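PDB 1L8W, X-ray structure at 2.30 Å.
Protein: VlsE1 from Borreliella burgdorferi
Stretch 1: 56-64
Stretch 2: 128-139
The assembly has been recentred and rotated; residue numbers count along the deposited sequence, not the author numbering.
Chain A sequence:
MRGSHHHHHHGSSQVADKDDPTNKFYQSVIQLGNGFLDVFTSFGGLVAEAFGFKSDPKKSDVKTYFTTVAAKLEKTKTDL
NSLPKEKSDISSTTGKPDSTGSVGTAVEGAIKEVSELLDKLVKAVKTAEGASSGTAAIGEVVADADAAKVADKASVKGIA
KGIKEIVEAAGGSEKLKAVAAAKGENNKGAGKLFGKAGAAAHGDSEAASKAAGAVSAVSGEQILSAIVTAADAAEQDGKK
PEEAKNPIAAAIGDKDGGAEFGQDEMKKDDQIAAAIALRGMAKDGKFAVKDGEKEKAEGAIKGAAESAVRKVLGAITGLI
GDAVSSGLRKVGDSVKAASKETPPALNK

Stretch 1 (56-64) DPKKSDVKT
Stretch 2 (128-139) AEGASSGTAAIG

The contact between residues 56-64 and 128-139 of VlsE1 illustrates how a single antiparallel beta bridge can join two loop segments, with side chains from both partners filling the space beside it. The bridge pairs Lys58 with Ala137, whose CA atoms lie 4.3 Å apart, and the register continues with Lys59 CA 4.9 Å from Ile138 CA, Ser60 CA 5.0 Å from Thr135 CA and Lys63 CA 5.0 Å from Ser132 CA; overall, the two chains run in opposite directions. Backbone is extended at Pro57 (phi/psi -61/147), Lys58 (-106/161), Ala136 (-73/174) and Ala137 (-62/149), as expected for a bridge. Two nearly straight hydrogen bonds flank the bridged pair: Lys59 N donates to Ala136 O at 2.9 Å (169°), and Ile138 N donates to Pro57 O at 3.2 Å (173°). Water 1 donates to Pro57 O at 2.9 Å and accepts from Gly139 N at 3.3 Å, extending the link by one residue.

From Lys59 to Asp61 phi/psi lies near -65/-30. Asp61 (chi1 m) accepts a hydrogen bond at OD2 from Lys58 N at 2.6 Å, while Asp61 N donates to Lys58 O at 2.9 Å, so the turn is held by both backbone and side chain.

Ile138, with chi1 m and chi2 t, packs against Pro57 and Val62. Its CA-to-CB bond points sideways, but its end comes nearer, placing CD1 3.8 Å from Pro57 CB and 4.1 Å from Val62 CG2. Lys59 points toward the other stretch in an m, t, t, m conformation. Its CB lies 3.7 Å from Gly134 C and its CE 3.3 Å from Ala137 O, and its amino group is satisfied elsewhere in the structure. Gly134 (-78/163) leaves the necessary space: an ideal CB there would lie 2.8 Å from Lys59 CD, a clash.

Farther along, Lys63 meets the segment around Glu129 to Ser132. Lys63, in a t, t, t, p conformation, donates from NZ to Glu129 O at 3.2 Å; water 3 accepts from the same NZ at 2.7 Å and donates to Gly130 O at 3.3 Å. Lys63 CB approaches Ser132 O to 3.3 Å. Ser132 (-88/63, chi1 m) points toward the first stretch, with OG 3.6 Å from Val62 CG1, yet OG donates its hydrogen bond to Ala128 O at 2.9 Å. Its hydroxyl thus serves its own stretch while packing against the other.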

ATOM      1  N   ASP A  56      12.571  -7.470   8.583  1.00 23.44           N
ATOM      2  CA  ASP A  56      11.637  -6.870   9.524  1.00 23.62           C
ATOM      3  C   ASP A  56      11.344  -5.379   9.350  1.00 20.39           C
ATOM      4  O   ASP A  56      11.439  -4.602  10.298  1.00 21.01           O
ATOM      5  CB  ASP A  56      12.133  -7.130  10.948  1.00 25.45           C
ATOM      6  CG  ASP A  56      12.623  -8.560  11.139  1.00 33.41           C
ATOM      7  OD1 ASP A  56      11.971  -9.484  10.601  1.00 35.59           O
ATOM      8  OD2 ASP A  56      13.653  -8.765  11.825  1.00 35.46           O
ATOM      9  N   PRO A  57      10.970  -4.962   8.139  1.00 18.71           N
ATOM     10  CA  PRO A  57      10.674  -3.541   7.937  1.00 17.77           C
ATOM     11  C   PRO A  57       9.516  -3.074   8.815  1.00 17.62           C
ATOM     12  O   PRO A  57       8.576  -3.823   9.102  1.00 18.20           O
ATOM     13  CB  PRO A  57      10.362  -3.460   6.439  1.00 17.64           C
ATOM     14  CG  PRO A  57       9.892  -4.843   6.106  1.00 16.35           C
ATOM     15  CD  PRO A  57      10.817  -5.719   6.886  1.00 19.16           C
ATOM     16  N   LYS A  58       9.585  -1.826   9.237  1.00 17.56           N
ATOM     17  CA  LYS A  58       8.560  -1.272  10.101  1.00 16.30           C
ATOM     18  C   LYS A  58       7.641  -0.309   9.368  1.00 15.73           C
ATOM     19  O   LYS A  58       7.976   0.213   8.303  1.00 14.47           O
ATOM     20  CB  LYS A  58       9.216  -0.521  11.262  1.00 19.13           C
ATOM     21  CG  LYS A  58      10.294  -1.294  11.996  1.00 20.57           C
ATOM     22  CD  LYS A  58       9.723  -2.522  12.682  1.00 24.70           C
ATOM     23  CE  LYS A  58      10.718  -3.076  13.694  1.00 26.99           C
ATOM     24  NZ  LYS A  58      10.367  -4.451  14.120  1.00 32.02           N
ATOM     25  N   LYS A  59       6.477  -0.075   9.963  1.00 14.28           N
ATOM     26  CA  LYS A  59       5.525   0.862   9.413  1.00 14.50           C
ATOM     27  C   LYS A  59       6.190   2.246   9.404  1.00 16.90           C
ATOM     28  O   LYS A  59       5.816   3.114   8.627  1.00 17.63           O
ATOM     29  CB  LYS A  59       4.267   0.890  10.274  1.00 14.20           C
ATOM     30  CG  LYS A  59       3.484  -0.424  10.303  1.00 11.63           C
ATOM     31  CD  LYS A  59       2.298  -0.304  11.256  1.00 11.07           C
ATOM     32  CE  LYS A  59       1.481  -1.594  11.366  1.00 15.06           C
ATOM     33  NZ  LYS A  59       0.758  -1.938  10.100  1.00 14.65           N
ATOM     34  N   SER A  60       7.174   2.448  10.278  1.00 15.80           N
ATOM     35  CA  SER A  60       7.875   3.729  10.342  1.00 16.96           C
ATOM     36  C   SER A  60       8.810   3.880   9.130  1.00 15.37           C
ATOM     37  O   SER A  60       9.117   4.995   8.709  1.00 14.13           O
ATOM     38  CB  SER A  60       8.668   3.842  11.654  1.00 14.58           C
ATOM     39  OG  SER A  60       9.727   2.906  11.702  1.00 20.10           O
ATOM     40  N   ASP A  61       9.248   2.753   8.574  1.00 14.57           N
ATOM     41  CA  ASP A  61      10.106   2.766   7.400  1.00 15.77           C
ATOM     42  C   ASP A  61       9.309   3.324   6.220  1.00 16.74           C
ATOM     43  O   ASP A  61       9.881   3.917   5.295  1.00 16.76           O
ATOM     44  CB  ASP A  61      10.592   1.354   7.056  1.00 18.19           C
ATOM     45  CG  ASP A  61      11.654   0.857   8.007  1.00 18.54           C
ATOM     46  OD1 ASP A  61      12.621   1.607   8.247  1.00 22.35           O
ATOM     47  OD2 ASP A  61      11.527  -0.277   8.512  1.00 19.53           O
ATOM     48  N   VAL A  62       7.990   3.142   6.269  1.00 13.55           N
ATOM     49  CA  VAL A  62       7.106   3.623   5.220  1.00 16.99           C
ATOM     50  C   VAL A  62       7.103   5.151   5.201  1.00 17.30           C
ATOM     51  O   VAL A  62       7.106   5.779   4.141  1.00 16.95           O
ATOM     52  CB  VAL A  62       5.654   3.110   5.437  1.00 19.01           C
ATOM     53  CG1 VAL A  62       4.725   3.686   4.369  1.00 18.21           C
ATOM     54  CG2 VAL A  62       5.634   1.591   5.400  1.00 12.37           C
ATOM     55  N   LYS A  63       7.102   5.741   6.388  1.00 17.23           N
ATOM     56  CA  LYS A  63       7.111   7.186   6.505  1.00 17.75           C
ATOM     57  C   LYS A  63       8.446   7.686   5.978  1.00 16.37           C
ATOM     58  O   LYS A  63       8.504   8.647   5.200  1.00 17.88           O
ATOM     59  CB  LYS A  63       6.924   7.598   7.966  1.00 18.09           C
ATOM     60  CG  LYS A  63       6.722   9.096   8.192  1.00 20.85           C
ATOM     61  CD  LYS A  63       6.616   9.392   9.677  1.00 21.30           C
ATOM     62  CE  LYS A  63       6.339  10.857   9.943  1.00 23.77           C
ATOM     63  NZ  LYS A  63       4.997  11.251   9.465  1.00 31.74           N
ATOM     64  N   THR A  64       9.516   7.019   6.394  1.00 15.70           N
ATOM     65  CA  THR A  64      10.871   7.380   5.973  1.00 12.74           C
ATOM     66  C   THR A  64      10.975   7.363   4.447  1.00 13.62           C
ATOM     67  O   THR A  64      11.592   8.250   3.842  1.00 11.96           O
ATOM     68  CB  THR A  64      11.900   6.397   6.575  1.00 13.11           C
ATOM     69  OG1 THR A  64      11.839   6.473   8.005  1.00 16.69           O
ATOM     70  CG2 THR A  64      13.316   6.729   6.115  1.00 14.34           C
ATOM     71  N   ALA A 128       0.668  11.238   1.884  1.00 17.95           N
ATOM     72  CA  ALA A 128       0.963   9.856   2.255  1.00 17.63           C
ATOM     73  C   ALA A 128       1.883   9.829   3.481  1.00 17.75           C
ATOM     74  O   ALA A 128       1.641   9.090   4.441  1.00 17.03           O
ATOM     75  CB  ALA A 128       1.627   9.134   1.101  1.00 15.62           C
ATOM     76  N   GLU A 129       2.942  10.630   3.431  1.00 17.67           N
ATOM     77  CA  GLU A 129       3.897  10.715   4.535  1.00 20.66           C
ATOM     78  C   GLU A 129       3.201  11.018   5.865  1.00 18.95           C
ATOM     79  O   GLU A 129       3.400  10.313   6.858  1.00 21.26           O
ATOM     80  CB  GLU A 129       4.950  11.801   4.247  1.00 19.90           C
ATOM     81  CG  GLU A 129       5.888  12.077   5.422  1.00 22.46           C
ATOM     82  CD  GLU A 129       6.707  13.354   5.244  1.00 20.07           C
ATOM     83  OE1 GLU A 129       6.126  14.380   4.857  1.00 23.78           O
ATOM     84  OE2 GLU A 129       7.923  13.340   5.504  1.00 20.18           O
ATOM     85  N   GLY A 130       2.380  12.060   5.890  1.00 18.15           N
ATOM     86  CA  GLY A 130       1.693  12.396   7.121  1.00 19.76           C
ATOM     87  C   GLY A 130       0.758  11.296   7.605  1.00 21.24           C
ATOM     88  O   GLY A 130       0.422  11.224   8.794  1.00 18.40           O
ATOM     89  N   ALA A 131       0.329  10.440   6.682  1.00 19.70           N
ATOM     90  CA  ALA A 131      -0.581   9.346   7.004  1.00 19.44           C
ATOM     91  C   ALA A 131       0.149   8.088   7.467  1.00 19.81           C
ATOM     92  O   ALA A 131      -0.471   7.169   8.014  1.00 20.59           O
ATOM     93  CB  ALA A 131      -1.454   9.022   5.782  1.00 21.96           C
ATOM     94  N   SER A 132       1.462   8.047   7.244  1.00 17.90           N
ATOM     95  CA  SER A 132       2.274   6.899   7.631  1.00 17.15           C
ATOM     96  C   SER A 132       2.775   7.048   9.080  1.00 17.05           C
ATOM     97  O   SER A 132       3.978   7.088   9.354  1.00 19.44           O
ATOM     98  CB  SER A 132       3.444   6.768   6.661  1.00 16.69           C
ATOM     99  OG  SER A 132       2.977   6.724   5.325  1.00 17.59           O
ATOM    100  N   SER A 133       1.822   7.091   9.999  1.00 16.95           N
ATOM    101  CA  SER A 133       2.090   7.278  11.420  1.00 20.22           C
ATOM    102  C   SER A 133       2.298   6.029  12.253  1.00 21.23           C
ATOM    103  O   SER A 133       2.342   6.116  13.474  1.00 23.31           O
ATOM    104  CB  SER A 133       0.943   8.072  12.034  1.00 20.07           C
ATOM    105  OG  SER A 133      -0.291   7.480  11.676  1.00 24.63           O
ATOM    106  N   GLY A 134       2.429   4.871  11.619  1.00 21.01           N
ATOM    107  CA  GLY A 134       2.606   3.658  12.395  1.00 21.52           C
ATOM    108  C   GLY A 134       4.012   3.476  12.924  1.00 21.32           C
ATOM    109  O   GLY A 134       4.951   4.123  12.450  1.00 20.01           O
ATOM    110  N   THR A 135       4.163   2.597  13.911  1.00 19.21           N
ATOM    111  CA  THR A 135       5.482   2.330  14.472  1.00 21.83           C
ATOM    112  C   THR A 135       5.754   0.825  14.558  1.00 20.05           C
ATOM    113  O   THR A 135       6.903   0.398  14.587  1.00 19.80           O
ATOM    114  CB  THR A 135       5.660   2.981  15.881  1.00 22.78           C
ATOM    115  OG1 THR A 135       4.672   2.469  16.785  1.00 25.33           O
ATOM    116  CG2 THR A 135       5.518   4.500  15.795  1.00 22.41           C
ATOM    117  N   ALA A 136       4.691   0.026  14.572  1.00 19.54           N
ATOM    118  CA  ALA A 136       4.834  -1.425  14.654  1.00 18.98           C
ATOM    119  C   ALA A 136       5.344  -2.033  13.353  1.00 17.80           C
ATOM    120  O   ALA A 136       5.508  -1.353  12.342  1.00 19.67           O
ATOM    121  CB  ALA A 136       3.494  -2.074  15.056  1.00 19.51           C
ATOM    122  N   ALA A 137       5.614  -3.327  13.390  1.00 17.95           N
ATOM    123  CA  ALA A 137       6.090  -4.028  12.212  1.00 17.14           C
ATOM    124  C   ALA A 137       5.027  -3.953  11.118  1.00 18.34           C
ATOM    125  O   ALA A 137       3.826  -3.884  11.403  1.00 17.67           O
ATOM    126  CB  ALA A 137       6.381  -5.485  12.565  1.00 14.57           C
ATOM    127  N   ILE A 138       5.467  -3.942   9.868  1.00 19.70           N
ATOM    128  CA  ILE A 138       4.533  -3.900   8.755  1.00 21.07           C
ATOM    129  C   ILE A 138       3.766  -5.213   8.826  1.00 22.93           C
ATOM    130  O   ILE A 138       2.587  -5.281   8.494  1.00 24.13           O
ATOM    131  CB  ILE A 138       5.284  -3.791   7.414  1.00 21.40           C
ATOM    132  CG1 ILE A 138       5.785  -2.360   7.224  1.00 17.35           C
ATOM    133  CG2 ILE A 138       4.394  -4.228   6.254  1.00 20.52           C
ATOM    134  CD1 ILE A 138       6.824  -2.236   6.127  1.00 19.02           C
ATOM    135  N   GLY A 139       4.456  -6.250   9.287  1.00 25.16           N
ATOM    136  CA  GLY A 139       3.848  -7.558   9.418  1.00 26.64           C
ATOM    137  C   GLY A 139       3.627  -7.962  10.865  1.00 27.45           C
ATOM    138  O   GLY A 139       4.033  -9.048  11.280  1.00 28.88           O
TER
HETATM  139  O   HOH W   1       7.714  -6.609   9.425  1.00 17.73           O
HETATM  140  O   HOH W   2       9.181   2.008  14.188  1.00 31.09           O
HETATM  141  O   HOH W   3       2.782  10.804  10.990  1.00 52.78           O